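Local coordinates for protein probable tautomerase ywhB (Bacillus subtilis, PDB 2OPA) that is a probable tautomerase of the MIF clan, a small beta-alpha-beta protein seen here as an assembly of six chains and holding 2-fluoro-3-(4-hydroxyphenyl)-2E-propeneoate, at residues M7-T12 with I42-K47. Residues are numbered along the deposited sequence; the frame is centred on the assembly and turned at random.
With FHC (2-fluoro-3-(4-hydroxyphenyl)-2E-propeneoate), chain C.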
loop_
_atom_site.group_PDB
_atom_site.type_symbol
_atom_site.label_atom_id
_atom_site.label_comp_id
_atom_site.label_asym_id
_atom_site.label_seq_id
_atom_site.Cartn_x
_atom_site.Cartn_y
_atom_site.Cartn_z
ATOM N N MET A 7 -6.283 5.758 -9.551
ATOM C CA MET A 7 -7.461 6.258 -10.257
ATOM C C MET A 7 -8.014 5.212 -11.207
ATOM O O MET A 7 -7.338 4.240 -11.526
ATOM C CB MET A 7 -7.109 7.519 -11.051
ATOM C CG MET A 7 -5.977 7.323 -12.041
ATOM S SD MET A 7 -5.520 8.833 -12.906
ATOM C CE MET A 7 -4.381 8.191 -14.132
ATOM N N LEU A 8 -9.244 5.425 -11.658
ATOM C CA LEU A 8 -9.908 4.514 -12.581
ATOM C C LEU A 8 -9.279 4.501 -13.964
ATOM O O LEU A 8 -8.679 5.482 -14.401
ATOM C CB LEU A 8 -11.390 4.890 -12.733
ATOM C CG LEU A 8 -12.339 4.608 -11.565
ATOM C CD1 LEU A 8 -13.706 5.191 -11.874
ATOM C CD2 LEU A 8 -12.448 3.104 -11.327
ATOM N N GLU A 9 -9.421 3.374 -14.651
ATOM C CA GLU A 9 -8.926 3.249 -16.017
ATOM C C GLU A 9 -9.733 4.269 -16.820
ATOM O O GLU A 9 -10.833 4.655 -16.410
ATOM C CB GLU A 9 -9.216 1.853 -16.570
ATOM C CG GLU A 9 -8.577 0.712 -15.799
ATOM C CD GLU A 9 -9.011 -0.653 -16.314
ATOM O OE1 GLU A 9 -10.230 -0.838 -16.529
ATOM O OE2 GLU A 9 -8.145 -1.540 -16.488
ATOM N N GLY A 10 -9.201 4.711 -17.954
ATOM C CA GLY A 10 -9.938 5.669 -18.760
ATOM C C GLY A 10 -9.186 6.924 -19.162
ATOM O O GLY A 10 -9.643 7.665 -20.037
ATOM N N ARG A 11 -8.046 7.177 -18.529
ATOM C CA ARG A 11 -7.256 8.352 -18.857
ATOM C C ARG A 11 -6.313 8.077 -20.023
ATOM O O ARG A 11 -5.838 6.955 -20.204
ATOM C CB ARG A 11 -6.449 8.820 -17.640
ATOM C CG ARG A 11 -7.202 9.753 -16.701
ATOM C CD ARG A 11 -8.249 9.050 -15.870
ATOM N NE ARG A 11 -9.037 10.002 -15.087
ATOM C CZ ARG A 11 -9.776 9.687 -14.025
ATOM N NH1 ARG A 11 -9.832 8.431 -13.606
ATOM N NH2 ARG A 11 -10.463 10.628 -13.384
ATOM N N THR A 12 -6.044 9.110 -20.814
ATOM C CA THR A 12 -5.154 8.977 -21.960
ATOM C C THR A 12 -3.706 8.992 -21.481
ATOM O O THR A 12 -3.423 9.413 -20.362
ATOM C CB THR A 12 -5.364 10.138 -22.960
ATOM O OG1 THR A 12 -5.081 11.387 -22.314
ATOM C CG2 THR A 12 -6.812 10.160 -23.461
ATOM N N ILE A 42 1.620 5.377 -10.772
ATOM C CA ILE A 42 0.227 5.466 -11.169
ATOM C C ILE A 42 -0.342 4.059 -11.072
ATOM O O ILE A 42 0.221 3.112 -11.625
ATOM C CB ILE A 42 0.047 5.958 -12.620
ATOM C CG1 ILE A 42 0.412 7.438 -12.727
ATOM C CG2 ILE A 42 -1.402 5.742 -13.056
ATOM C CD1 ILE A 42 0.405 7.974 -14.156
ATOM N N GLU A 43 -1.442 3.925 -10.347
ATOM C CA GLU A 43 -2.107 2.643 -10.187
ATOM C C GLU A 43 -3.526 2.785 -10.715
ATOM O O GLU A 43 -4.309 3.587 -10.211
ATOM C CB GLU A 43 -2.132 2.236 -8.716
ATOM C CG GLU A 43 -0.833 1.617 -8.242
ATOM C CD GLU A 43 -0.764 1.453 -6.735
ATOM O OE1 GLU A 43 -1.830 1.416 -6.080
ATOM O OE2 GLU A 43 0.365 1.349 -6.210
ATOM N N GLU A 44 -3.850 2.013 -11.742
ATOM C CA GLU A 44 -5.173 2.071 -12.327
ATOM C C GLU A 44 -6.134 1.070 -11.719
ATOM O O GLU A 44 -5.773 -0.070 -11.449
ATOM C CB GLU A 44 -5.081 1.859 -13.827
ATOM C CG GLU A 44 -4.710 3.128 -14.556
ATOM C CD GLU A 44 -4.687 2.954 -16.044
ATOM O OE1 GLU A 44 -4.936 3.942 -16.755
ATOM O OE2 GLU A 44 -4.409 1.830 -16.504
ATOM N N MET A 45 -7.364 1.512 -11.496
ATOM C CA MET A 45 -8.388 0.659 -10.919
ATOM C C MET A 45 -9.449 0.292 -11.947
ATOM O O MET A 45 -9.781 1.084 -12.827
ATOM C CB MET A 45 -9.089 1.371 -9.767
ATOM C CG MET A 45 -8.222 1.754 -8.600
ATOM S SD MET A 45 -9.261 2.531 -7.337
ATOM C CE MET A 45 -9.544 4.153 -8.042
ATOM N N ARG A 46 -9.985 -0.912 -11.812
ATOM C CA ARG A 46 -11.051 -1.389 -12.677
ATOM C C ARG A 46 -12.367 -1.098 -11.947
ATOM O O ARG A 46 -12.434 -1.215 -10.718
ATOM C CB ARG A 46 -10.891 -2.887 -12.898
ATOM C CG ARG A 46 -9.732 -3.254 -13.803
ATOM C CD ARG A 46 -9.467 -4.746 -13.796
ATOM N NE ARG A 46 -10.692 -5.531 -13.919
ATOM C CZ ARG A 46 -10.724 -6.827 -14.225
ATOM N NH1 ARG A 46 -11.884 -7.468 -14.306
ATOM N NH2 ARG A 46 -9.595 -7.481 -14.470
ATOM N N LYS A 47 -13.406 -0.714 -12.690
ATOM C CA LYS A 47 -14.707 -0.421 -12.075
ATOM C C LYS A 47 -15.293 -1.597 -11.299
ATOM O O LYS A 47 -16.022 -1.401 -10.328
ATOM C CB LYS A 47 -15.714 0.036 -13.127
ATOM C CG LYS A 47 -15.355 1.364 -13.753
ATOM C CD LYS A 47 -16.302 1.736 -14.875
ATOM C CE LYS A 47 -17.691 2.044 -14.357
ATOM N NZ LYS A 47 -18.599 2.481 -15.454
HETATM C C1 FHC C . -14.155 8.245 -8.529
HETATM C C7 FHC C . -12.736 7.864 -8.378
HETATM C C8 FHC C . -11.580 7.958 -9.098
HETATM C C9 FHC C . -11.298 8.544 -10.434
HETATM O O3 FHC C . -12.308 9.099 -11.112
HETATM O O2 FHC C . -10.190 8.532 -10.918
HETATM F F1 FHC C . -10.475 7.431 -8.514
HETATM C C6 FHC C . -15.052 7.925 -7.459
HETATM C C5 FHC C . -16.409 8.267 -7.563
HETATM C C4 FHC C . -16.929 8.921 -8.696
HETATM O O1 FHC C . -18.259 9.243 -8.768
HETATM C C3 FHC C . -16.057 9.247 -9.770
HETATM C C2 FHC C . -14.697 8.910 -9.678
HETATM O O HOH W 1 -6.538 6.059 -16.104
HETATM O O HOH W 2 -12.784 -0.174 -15.478
HETATM O O HOH W 3 -6.662 4.080 -19.007
#
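Met7 and Leu8 run parallel to Glu44 and Met45, and three backbone hydrogen bonds join the pairs. Met7 N donates to Glu43 O at 3.0 Å, Met45 N to Met7 O at 2.7 Å, and Glu9 N to Met45 O, which carries the pairing one residue past the end of strand 2-8. On one face Leu8 CD2 lies against Met45 CB at 4.1 Å and also reaches Lys47 CG; the forked Leu8 and the flexible thioether of Met45 both also pack on Tyr50. On the other face Met7 CG sits between the backbone N and carbonyl carbon (chi1 57°), and the extended thioether chain beyond it brings CE to Ile42 CG2; both side chains also touch Leu19 of helix 13-31.

The bound 2-fluoro-3-(4-hydroxyphenyl)-2E-propeneoate lies at this strand end. Its carboxylate O2 takes a 2.7 Å bond from Arg11 NH1 and a weak one from Leu8 N, while Arg11 NH2 bonds weakly to O3; Met45 CE comes within 3.4 Å of F1. A bend at chi2 (74°) turns the Arg11 guanidinium back toward Leu8 O, to which NH1 also donates; its several planar N-H groups suit it to hold carbonyl and carboxylate at once.

Farther out, Glu44 OE1 accepts from two waters that reach Leu8 O and the amides of Gly10 and Arg11, and pairs with Lys16, tying the turn to the helix. Glycine suits position 10, where phi is 128° and a CB would jam against Glu9 O. Pro1 of a second subunit packs on Met7. Strand, helix and parallel strand form the beta-alpha-beta unit of the tautomerase fold, with the ligand pocket at its strand ends.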